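Local coordinates for protein 6-phosphogluconate dehydrogenase, NAD-binding (Mycolicibacterium smegmatis MC2 155, PDB 6SMT) that reduces imines to amines with S enantioselectivity, as an NADPH-dependent oxidoreductase of the 6-phosphogluconate dehydrogenase-like type, at residues 57-60 with 61-64; 101-104 with 105-108; 151-154 with 155-159. All coordinates share one frame; numbering follows the deposited sequence.

Contact 1 (57-60 with 61-64)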
ATOM      1  N   ALA B  57      23.253  30.048  12.885  1.00 25.07           N
ATOM      2  CA  ALA B  57      22.796  31.435  13.055  1.00 25.81           C
ATOM      3  C   ALA B  57      21.856  31.416  14.240  1.00 26.25           C
ATOM      4  O   ALA B  57      21.093  30.499  14.509  1.00 25.09           O
ATOM      5  CB  ALA B  57      22.076  31.970  11.815  1.00 26.18           C
ATOM      6  N   PRO B  58      21.832  32.507  15.030  1.00 24.97           N
ATOM      7  CA  PRO B  58      21.011  32.457  16.236  1.00 27.37           C
ATOM      8  C   PRO B  58      19.508  32.705  16.071  1.00 24.97           C
ATOM      9  O   PRO B  58      18.793  32.348  16.905  1.00 27.08           O
ATOM     10  CB  PRO B  58      21.730  33.570  17.030  1.00 26.42           C
ATOM     11  CG  PRO B  58      22.115  34.576  15.967  1.00 25.18           C
ATOM     12  CD  PRO B  58      22.676  33.705  14.843  1.00 26.96           C
ATOM     13  N   THR B  59      19.089  33.332  14.987  1.00 22.77           N
ATOM     14  CA  THR B  59      17.684  33.711  14.784  1.00 23.92           C
ATOM     15  C   THR B  59      17.316  33.335  13.344  1.00 20.63           C
ATOM     16  O   THR B  59      18.195  33.250  12.474  1.00 20.64           O
ATOM     17  CB  THR B  59      17.458  35.218  14.956  1.00 25.03           C
ATOM     18  OG1 THR B  59      18.108  35.934  13.917  1.00 24.22           O
ATOM     19  CG2 THR B  59      17.877  35.676  16.345  1.00 27.30           C
ATOM     20  N   PRO B  60      16.010  33.166  13.042  1.00 21.40           N
ATOM     21  CA  PRO B  60      15.598  33.015  11.638  1.00 20.36           C
ATOM     22  C   PRO B  60      15.994  34.155  10.724  1.00 20.63           C
ATOM     23  O   PRO B  60      16.420  33.955   9.623  1.00 21.07           O
ATOM     24  CB  PRO B  60      14.087  32.952  11.677  1.00 20.52           C
ATOM     25  CG  PRO B  60      13.829  32.447  13.053  1.00 22.98           C
ATOM     26  CD  PRO B  60      14.886  33.045  13.981  1.00 22.27           C
ATOM     27  N   ALA B  61      15.945  35.433  11.169  1.00 20.64           N
ATOM     28  CA  ALA B  61      16.392  36.542  10.317  1.00 21.87           C
ATOM     29  C   ALA B  61      17.868  36.412   9.965  1.00 21.19           C
ATOM     30  O   ALA B  61      18.243  36.587   8.831  1.00 23.04           O
ATOM     31  CB  ALA B  61      16.146  37.847  11.066  1.00 21.79           C
ATOM     32  N   ALA B  62      18.721  36.152  10.944  1.00 19.91           N
ATOM     33  CA  ALA B  62      20.160  36.018  10.666  1.00 21.89           C
ATOM     34  C   ALA B  62      20.448  34.795   9.783  1.00 21.51           C
ATOM     35  O   ALA B  62      21.270  34.908   8.867  1.00 21.61           O
ATOM     36  CB  ALA B  62      20.948  35.926  11.948  1.00 23.31           C
ATOM     37  N   ALA B  63      19.687  33.741   9.994  1.00 20.93           N
ATOM     38  CA  ALA B  63      19.856  32.520   9.158  1.00 20.42           C
ATOM     39  C   ALA B  63      19.516  32.838   7.701  1.00 18.44           C
ATOM     40  O   ALA B  63      20.292  32.476   6.825  1.00 18.87           O
ATOM     41  CB  ALA B  63      19.018  31.432   9.750  1.00 19.98           C
ATOM     42  N   ILE B  64      18.359  33.417   7.456  1.00 17.82           N
ATOM     43  CA  ILE B  64      17.901  33.710   6.083  1.00 18.12           C
ATOM     44  C   ILE B  64      18.827  34.753   5.439  1.00 20.29           C
ATOM     45  O   ILE B  64      19.258  34.619   4.301  1.00 19.86           O
ATOM     46  CB  ILE B  64      16.414  34.080   6.090  1.00 18.75           C
ATOM     47  CG1 ILE B  64      15.622  32.815   6.409  1.00 20.02           C
ATOM     48  CG2 ILE B  64      16.032  34.694   4.766  1.00 20.05           C
ATOM     49  CD1 ILE B  64      14.199  33.060   6.620  1.00 20.55           C
TER

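Contact 2 (101-104 with 105-108). With NDP (NADPH dihydro-nicotinamide-adenine-dinucleotide phosphate), chain L.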
ATOM      1  N   SER B 101       5.200  19.675   5.005  1.00 14.13           N
ATOM      2  CA  SER B 101       3.969  19.142   4.395  1.00 13.57           C
ATOM      3  C   SER B 101       2.713  19.817   4.940  1.00 14.95           C
ATOM      4  O   SER B 101       2.545  19.831   6.180  1.00 18.77           O
ATOM      5  CB  SER B 101       3.980  17.612   4.631  1.00 14.49           C
ATOM      6  OG  SER B 101       2.852  17.042   3.947  1.00 15.56           O
ATOM      7  N   ASP B 102       1.872  20.353   4.092  1.00 12.93           N
ATOM      8  CA  ASP B 102       0.610  20.974   4.473  1.00 13.78           C
ATOM      9  C   ASP B 102      -0.229  21.139   3.204  1.00 13.55           C
ATOM     10  O   ASP B 102       0.144  20.630   2.129  1.00 14.35           O
ATOM     11  CB  ASP B 102       0.854  22.327   5.184  1.00 15.14           C
ATOM     12  CG  ASP B 102      -0.139  22.700   6.263  1.00 15.83           C
ATOM     13  OD1 ASP B 102      -1.369  22.424   6.067  1.00 16.73           O
ATOM     14  OD2 ASP B 102       0.283  23.294   7.308  1.00 16.57           O
ATOM     15  N   THR B 103      -1.424  21.773   3.348  1.00 14.45           N
ATOM     16  CA  THR B 103      -2.388  21.802   2.242  1.00 14.97           C
ATOM     17  C   THR B 103      -2.000  22.800   1.164  1.00 14.19           C
ATOM     18  O   THR B 103      -1.170  23.708   1.335  1.00 14.09           O
ATOM     19  CB  THR B 103      -3.751  22.178   2.758  1.00 16.92           C
ATOM     20  OG1 THR B 103      -3.678  23.545   3.204  1.00 18.06           O
ATOM     21  CG2 THR B 103      -4.168  21.270   3.875  1.00 18.90           C
ATOM     22  N   PRO B 104      -2.563  22.632  -0.044  1.00 13.83           N
ATOM     23  CA  PRO B 104      -2.333  23.592  -1.097  1.00 13.65           C
ATOM     24  C   PRO B 104      -2.619  25.046  -0.696  1.00 13.71           C
ATOM     25  O   PRO B 104      -1.866  25.930  -1.046  1.00 14.60           O
ATOM     26  CB  PRO B 104      -3.251  23.080  -2.223  1.00 14.36           C
ATOM     27  CG  PRO B 104      -3.298  21.594  -1.956  1.00 13.94           C
ATOM     28  CD  PRO B 104      -3.275  21.417  -0.475  1.00 14.08           C
ATOM     29  N   ASP B 105      -3.723  25.252   0.049  1.00 14.41           N
ATOM     30  CA  ASP B 105      -3.997  26.650   0.394  1.00 15.66           C
ATOM     31  C   ASP B 105      -2.949  27.158   1.378  1.00 15.26           C
ATOM     32  O   ASP B 105      -2.705  28.384   1.330  1.00 16.97           O
ATOM     33  CB  ASP B 105      -5.393  26.790   0.989  1.00 17.96           C
ATOM     34  CG  ASP B 105      -6.464  26.929  -0.092  1.00 22.34           C
ATOM     35  OD1 ASP B 105      -6.172  27.198  -1.317  1.00 24.53           O
ATOM     36  OD2 ASP B 105      -7.627  26.823   0.273  1.00 26.28           O
ATOM     37  N   ARG B 106      -2.333  26.346   2.259  1.00 14.66           N
ATOM     38  CA  ARG B 106      -1.267  26.824   3.143  1.00 15.29           C
ATOM     39  C   ARG B 106      -0.023  27.154   2.303  1.00 14.86           C
ATOM     40  O   ARG B 106       0.699  28.066   2.634  1.00 14.71           O
ATOM     41  CB  ARG B 106      -0.978  25.863   4.272  1.00 15.72           C
ATOM     42  CG  ARG B 106      -2.143  25.778   5.253  1.00 17.18           C
ATOM     43  CD  ARG B 106      -2.652  27.083   5.833  1.00 16.94           C
ATOM     44  NE  ARG B 106      -1.607  27.697   6.598  1.00 17.51           N
ATOM     45  CZ  ARG B 106      -1.433  27.623   7.910  1.00 20.04           C
ATOM     46  NH1 ARG B 106      -2.309  26.947   8.604  1.00 23.35           N
ATOM     47  NH2 ARG B 106      -0.357  28.119   8.511  1.00 19.26           N
ATOM     48  N   ALA B 107       0.285  26.405   1.273  1.00 13.88           N
ATOM     49  CA  ALA B 107       1.439  26.728   0.422  1.00 13.58           C
ATOM     50  C   ALA B 107       1.230  28.081  -0.261  1.00 14.39           C
ATOM     51  O   ALA B 107       2.155  28.882  -0.316  1.00 14.78           O
ATOM     52  CB  ALA B 107       1.610  25.640  -0.560  1.00 14.54           C
ATOM     53  N   ARG B 108       0.019  28.334  -0.744  1.00 14.12           N
ATOM     54  CA  ARG B 108      -0.301  29.644  -1.400  1.00 15.46           C
ATOM     55  C   ARG B 108      -0.242  30.771  -0.378  1.00 15.83           C
ATOM     56  O   ARG B 108       0.247  31.838  -0.702  1.00 16.79           O
ATOM     57  CB  ARG B 108      -1.680  29.530  -2.046  1.00 15.91           C
ATOM     58  CG  ARG B 108      -1.807  28.552  -3.210  1.00 17.70           C
ATOM     59  CD  ARG B 108      -3.274  28.359  -3.694  1.00 21.21           C
ATOM     60  NE  ARG B 108      -3.364  27.279  -4.643  1.00 22.69           N
ATOM     61  CZ  ARG B 108      -4.008  26.206  -4.487  1.00 21.09           C
ATOM     62  NH1 ARG B 108      -4.902  26.068  -3.490  1.00 22.48           N
ATOM     63  NH2 ARG B 108      -3.902  25.305  -5.443  1.00 24.79           N
TER
HETATM   64  PA  NDP L 301       8.826  17.029  12.071  1.00 15.55           P
HETATM   65  O1A NDP L 301       7.733  17.007  11.043  1.00 16.18           O
HETATM   66  O2A NDP L 301       8.706  16.206  13.315  1.00 17.89           O
HETATM   67  O5B NDP L 301       9.133  18.540  12.438  1.00 17.08           O
HETATM   68  C5B NDP L 301      10.152  18.775  13.426  1.00 18.22           C
HETATM   69  C4B NDP L 301      10.793  20.109  13.139  1.00 15.71           C
HETATM   70  O4B NDP L 301       9.807  21.180  13.193  1.00 15.83           O
HETATM   71  C3B NDP L 301      11.851  20.477  14.198  1.00 15.67           C
HETATM   72  O3B NDP L 301      12.888  21.253  13.627  1.00 16.56           O
HETATM   73  C2B NDP L 301      11.024  21.304  15.160  1.00 16.66           C
HETATM   74  O2B NDP L 301      11.710  22.223  16.004  1.00 17.41           O
HETATM   75  C1B NDP L 301      10.255  22.127  14.145  1.00 16.62           C
HETATM   76  N9A NDP L 301       9.093  22.822  14.687  1.00 18.53           N
HETATM   77  C8A NDP L 301       7.912  22.283  15.142  1.00 18.71           C
HETATM   78  N7A NDP L 301       7.060  23.197  15.546  1.00 20.93           N
HETATM   79  C5A NDP L 301       7.710  24.407  15.363  1.00 21.13           C
HETATM   80  C6A NDP L 301       7.370  25.756  15.642  1.00 22.93           C
HETATM   81  N6A NDP L 301       6.180  26.146  16.090  1.00 28.10           N
HETATM   82  N1A NDP L 301       8.294  26.697  15.349  1.00 23.66           N
HETATM   83  C2A NDP L 301       9.478  26.338  14.847  1.00 22.47           C
HETATM   84  N3A NDP L 301       9.916  25.105  14.570  1.00 21.29           N
HETATM   85  C4A NDP L 301       8.992  24.184  14.870  1.00 19.14           C
HETATM   86  O3  NDP L 301      10.257  16.633  11.466  1.00 16.89           O
HETATM   87  PN  NDP L 301      10.869  15.940  10.210  1.00 14.94           P
HETATM   88  O1N NDP L 301      12.262  16.375  10.113  1.00 15.19           O
HETATM   89  O2N NDP L 301      10.599  14.480  10.282  1.00 15.13           O
HETATM   90  O5D NDP L 301      10.002  16.464   8.961  1.00 13.61           O
HETATM   91  C5D NDP L 301      10.061  17.827   8.555  1.00 14.31           C
HETATM   92  C4D NDP L 301       9.094  17.974   7.406  1.00 14.32           C
HETATM   93  O4D NDP L 301       9.574  17.142   6.319  1.00 13.72           O
HETATM   94  C3D NDP L 301       7.641  17.562   7.680  1.00 13.44           C
HETATM   95  O3D NDP L 301       6.697  18.457   7.106  1.00 14.46           O
HETATM   96  C2D NDP L 301       7.551  16.203   7.008  1.00 13.44           C
HETATM   97  O2D NDP L 301       6.250  15.815   6.576  1.00 14.27           O
HETATM   98  C1D NDP L 301       8.507  16.313   5.850  1.00 13.14           C
HETATM   99  N1N NDP L 301       9.092  15.026   5.428  1.00 13.61           N
HETATM  100  C2N NDP L 301       9.729  14.222   6.336  1.00 13.52           C
HETATM  101  C3N NDP L 301      10.199  12.999   5.995  1.00 13.23           C
HETATM  102  C7N NDP L 301      10.879  12.111   6.959  1.00 15.26           C
HETATM  103  O7N NDP L 301      11.218  10.987   6.522  1.00 16.88           O
HETATM  104  N7N NDP L 301      11.147  12.486   8.199  1.00 13.95           N
HETATM  105  C4N NDP L 301      10.006  12.491   4.652  1.00 14.64           C
HETATM  106  C5N NDP L 301       9.383  13.403   3.714  1.00 14.54           C
HETATM  107  C6N NDP L 301       8.990  14.603   4.079  1.00 13.53           C
HETATM  108  P2B NDP L 301      12.367  21.620  17.364  1.00 20.06           P
HETATM  109  O1X NDP L 301      12.702  22.906  18.179  1.00 21.17           O
HETATM  110  O2X NDP L 301      11.273  20.807  18.051  1.00 21.25           O
HETATM  111  O3X NDP L 301      13.538  20.780  17.047  1.00 19.90           O

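Contact 3 (151-154 with 155-159)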
ATOM      1  N   GLU B 151      16.511  28.637 -11.695  1.00 19.20           N
ATOM      2  CA  GLU B 151      17.578  29.439 -11.031  1.00 20.91           C
ATOM      3  C   GLU B 151      18.260  28.597  -9.963  1.00 20.58           C
ATOM      4  O   GLU B 151      19.498  28.702  -9.778  1.00 23.34           O
ATOM      5  CB  GLU B 151      17.050  30.740 -10.459  1.00 23.97           C
ATOM      6  CG  GLU B 151      18.032  31.525  -9.606  1.00 30.50           C
ATOM      7  CD  GLU B 151      17.515  32.875  -9.116  1.00 40.17           C
ATOM      8  OE1 GLU B 151      16.440  33.337  -9.622  1.00 45.10           O
ATOM      9  OE2 GLU B 151      18.191  33.447  -8.247  1.00 48.18           O
ATOM     10  N   HIS B 152      17.501  27.783  -9.201  1.00 18.39           N
ATOM     11  CA  HIS B 152      17.990  27.083  -7.987  1.00 18.54           C
ATOM     12  C   HIS B 152      18.187  25.584  -8.222  1.00 18.76           C
ATOM     13  O   HIS B 152      18.673  24.936  -7.345  1.00 18.56           O
ATOM     14  CB  HIS B 152      17.014  27.319  -6.816  1.00 18.37           C
ATOM     15  CG  HIS B 152      17.028  28.757  -6.457  1.00 19.43           C
ATOM     16  ND1 HIS B 152      18.192  29.349  -5.897  1.00 19.99           N
ATOM     17  CD2 HIS B 152      16.103  29.749  -6.569  1.00 21.16           C
ATOM     18  CE1 HIS B 152      17.933  30.665  -5.754  1.00 23.00           C
ATOM     19  NE2 HIS B 152      16.662  30.905  -6.111  1.00 23.49           N
ATOM     20  N   ARG B 153      17.856  25.066  -9.385  1.00 20.81           N
ATOM     21  CA  ARG B 153      17.826  23.607  -9.692  1.00 24.81           C
ATOM     22  C   ARG B 153      19.222  23.057  -9.499  1.00 22.91           C
ATOM     23  O   ARG B 153      19.293  21.923  -9.057  1.00 23.11           O
ATOM     24  CB  ARG B 153      17.382  23.431 -11.167  1.00 30.02           C
ATOM     25  CG  ARG B 153      17.226  21.984 -11.594  1.00 39.10           C
ATOM     26  CD  ARG B 153      17.021  21.818 -13.084  1.00 43.07           C
ATOM     27  NE  ARG B 153      16.041  20.757 -13.308  1.00 45.32           N
ATOM     28  CZ  ARG B 153      16.198  19.489 -12.931  1.00 50.88           C
ATOM     29  NH1 ARG B 153      17.321  19.085 -12.383  1.00 55.50           N
ATOM     30  NH2 ARG B 153      15.229  18.603 -13.124  1.00 60.50           N
ATOM     31  N   GLY B 154      20.285  23.803  -9.761  1.00 26.01           N
ATOM     32  CA  GLY B 154      21.665  23.288  -9.652  1.00 25.67           C
ATOM     33  C   GLY B 154      22.045  22.987  -8.208  1.00 25.90           C
ATOM     34  O   GLY B 154      22.654  21.945  -7.942  1.00 26.68           O
ATOM     35  N   VAL B 155      21.673  23.815  -7.263  1.00 22.49           N
ATOM     36  CA  VAL B 155      21.808  23.510  -5.814  1.00 23.11           C
ATOM     37  C   VAL B 155      20.859  22.370  -5.476  1.00 22.17           C
ATOM     38  O   VAL B 155      21.222  21.402  -4.794  1.00 23.81           O
ATOM     39  CB  VAL B 155      21.582  24.765  -4.985  1.00 27.19           C
ATOM     40  CG1 VAL B 155      21.301  24.463  -3.534  1.00 28.26           C
ATOM     41  CG2 VAL B 155      22.785  25.662  -5.187  1.00 35.47           C
ATOM     42  N   LEU B 156      19.600  22.476  -5.884  1.00 19.72           N
ATOM     43  CA  LEU B 156      18.575  21.519  -5.397  1.00 18.98           C
ATOM     44  C   LEU B 156      18.925  20.116  -5.917  1.00 19.58           C
ATOM     45  O   LEU B 156      18.502  19.137  -5.308  1.00 18.14           O
ATOM     46  CB  LEU B 156      17.207  21.999  -5.888  1.00 18.95           C
ATOM     47  CG  LEU B 156      16.650  23.272  -5.219  1.00 20.43           C
ATOM     48  CD1 LEU B 156      15.461  23.806  -5.933  1.00 21.65           C
ATOM     49  CD2 LEU B 156      16.372  23.103  -3.752  1.00 20.65           C
ATOM     50  N   ASP B 157      19.491  19.991  -7.114  1.00 19.54           N
ATOM     51  CA  ASP B 157      19.746  18.653  -7.706  1.00 20.40           C
ATOM     52  C   ASP B 157      20.654  17.800  -6.833  1.00 19.60           C
ATOM     53  O   ASP B 157      20.571  16.589  -6.981  1.00 20.28           O
ATOM     54  CB  ASP B 157      20.497  18.801  -9.030  1.00 23.15           C
ATOM     55  CG  ASP B 157      19.638  19.008 -10.257  1.00 33.02           C
ATOM     56  OD1 ASP B 157      18.464  18.546 -10.241  1.00 37.83           O
ATOM     57  OD2 ASP B 157      20.133  19.662 -11.215  1.00 38.66           O
ATOM     58  N   THR B 158      21.386  18.401  -5.875  1.00 20.20           N
ATOM     59  CA  THR B 158      22.213  17.614  -4.961  1.00 21.89           C
ATOM     60  C   THR B 158      21.312  16.855  -3.968  1.00 21.45           C
ATOM     61  O   THR B 158      21.798  15.911  -3.364  1.00 25.42           O
ATOM     62  CB  THR B 158      23.225  18.489  -4.201  1.00 28.59           C
ATOM     63  OG1 THR B 158      22.592  19.368  -3.293  1.00 31.50           O
ATOM     64  CG2 THR B 158      24.014  19.403  -5.098  1.00 29.79           C
ATOM     65  N   LEU B 159      20.026  17.195  -3.855  1.00 17.62           N
ATOM     66  CA  LEU B 159      19.194  16.520  -2.822  1.00 17.26           C
ATOM     67  C   LEU B 159      18.532  15.264  -3.372  1.00 16.65           C
ATOM     68  O   LEU B 159      18.166  14.360  -2.588  1.00 16.40           O
ATOM     69  CB  LEU B 159      18.117  17.502  -2.394  1.00 16.93           C
ATOM     70  CG  LEU B 159      18.576  18.803  -1.750  1.00 17.34           C
ATOM     71  CD1 LEU B 159      17.398  19.698  -1.547  1.00 19.37           C
ATOM     72  CD2 LEU B 159      19.395  18.424  -0.491  1.00 18.90           C
TER
HETATM   73  O   HOH W   1      21.326  26.661  -8.548  1.00 34.61           O
HETATM   74  O   HOH W   2      16.304  16.031 -11.168  1.00 25.92           O

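Contact 1 (57-60 with 61-64)
The carbonyl of Thr59 accepts the backbone N-H of Ala63, with 2.9 Å from Thr59 O to Ala63 N. It is the first regular bond of the helix. The same threonine also caps the helix with its side chain. Thr59 OG1 lies between its own backbone N and C (chi1 67°), and this turns the hydroxyl toward the first turn of the helix. There it takes the N-H of Ala62 at 3.0 Å (Thr59 OG1 to Ala62 N), in a nearly straight bond of 168°. Pro60 comes next and has no N-H to satisfy. Its carbonyl carries the helix on, with Pro60 O 3.0 Å from Ile64 N.

Carbon contacts surround these bonds. Ala57 CB comes within 3.7 Å of Ala63 CB and also touches Ala62. Pro58 CD rests against Ala62 CB. The Pro60 ring packs on Trp39 and Leu16 and on Ile83, Ala86 and Ala87 of helix 77-87.

The chemistry is that of an N-cap threonine followed by proline. Hydroxyl and carbonyl of one residue satisfy two amides of the first turn, which is how an N-cap residue closes the start of helix 60-65.

Contact 2 (101-104 with 105-108)
Thr103 and Arg106 meet at the start of helix 104-116. Thr103 is the N-cap. With chi1 at 67° its hydroxyl turns back toward the helix and accepts the N-H of Arg106, with 3.2 Å from Thr103 OG1 to Arg106 N. The same hydroxyl lies against the side chain of Arg106, at 3.4 Å from Arg106 CG. The regular helix bonds follow: Thr103 O takes Ala107 N at 3.1 Å, and Pro104 O takes Arg108 N.

Asp102 meets the same stem, at CB and CG. Its carboxylate lies beside these carbons, with Asp102 OD1 3.5 Å from Arg106 CG. The contact is with carbon, since Arg106 bends at chi2 and chi3 and carries its guanidinium off to a salt bridge with Asp78. Asp102 OD1 also takes the N-H of Thr103 through its anti lone pair, at 2.8 Å from Thr103 N. Asp102 OD2 is held by His77 N. The carboxylate thus has a bond at each oxygen, and one of them steadies the cap residue.

Arg108 reaches back along the turn. Arg108 NH1 forms a salt bridge with Asp105 OD1 at 2.8 Å, coming from above the carboxylate plane. Arg108 NH1 also lies 3.6 Å from Pro104 CB. Arg108 NH2 has a second acidic partner in Asp168.

Ser101 links this loop to the cofactor, its N-H bonding the ribose O3D of NADPH at 2.9 Å. Ser101 OG bonds Asp176. The loop leads from strand 95-98 into helix 104-116; Pro104 packs on helix 171-199, and His250 of the second subunit packs against Asp102 and Thr103.

Contact 3 (151-154 with 155-159)
Arg153 reaches forward one turn to Asp157. Its CB heads away from the following turn, with CG anti to the backbone N (chi1 -176°), and contact begins at CG. Arg153 CG lies 3.7 Å from Asp157 OD2. The chain then bends at chi3, and this brings the guanidinium beside the acid, edge first. Arg153 CZ is 3.6 Å from Asp157 OD1. Arg153 NH1 makes the salt bridge to Asp157 OD1, modelled at 2.5 Å, short enough that the exact value is doubtful. Asp157 OD2 lies at the edge of the guanidinium, in its plane, 3.1 Å from Arg153 NH1. The two planes are 48° apart, and both oxygens lie near the one nitrogen, OD1 being the bonded one. Arg153 NH2 and Asp157 OD1 share a water through weak bonds.

The same pair is joined by backbone, with Asp157 N donating to Arg153 O at 2.7 Å. One residue back, His152 O accepts Leu156 N. Leu156 CG lies 3.4 Å from His152 O, and its CD1 touches His152 CB. The imidazole turns off to Thr95, which bonds NE2, and Glu151 CG lies over one ring face.

A water enters the helix between Glu151 O and Val155 N and links the two. Farther along, Val155 O is gripped twice by Thr158, through its backbone N and its OG1; the hydroxyl donates at 2.9 Å.

Leu156 faces the sheet, against Phe142 and Leu162. Arg153 and Asp157 also touch Leu162. This is the helix of a beta-alpha-beta unit, strand 139-143, helix 146-156 and strand 161-164. Such a unit, added after the core strands, is consistent with the extended Rossmann domain of the 6-phosphogluconate dehydrogenase family.

Contacts 1, 2 and 3 follow one another along the chain, all within the Rossmann-type NADPH-binding domain. Their centres are about 22 to 24 Å apart, and none touches another. Each belongs to a helix that connects two strands of the same mixed sheet. Contact 1 begins helix 60-65, after the edge strand 55-56. Contact 2 begins helix 104-116, between strands 95-98 and 120-126. Contact 3 lies on helix 146-156, which leads to strand 161-164, the opposite edge. Contacts 1 and 2 repeat the same threonine-proline N-cap. Contact 2 alone holds a residue that binds NADPH, and it also meets the second subunit.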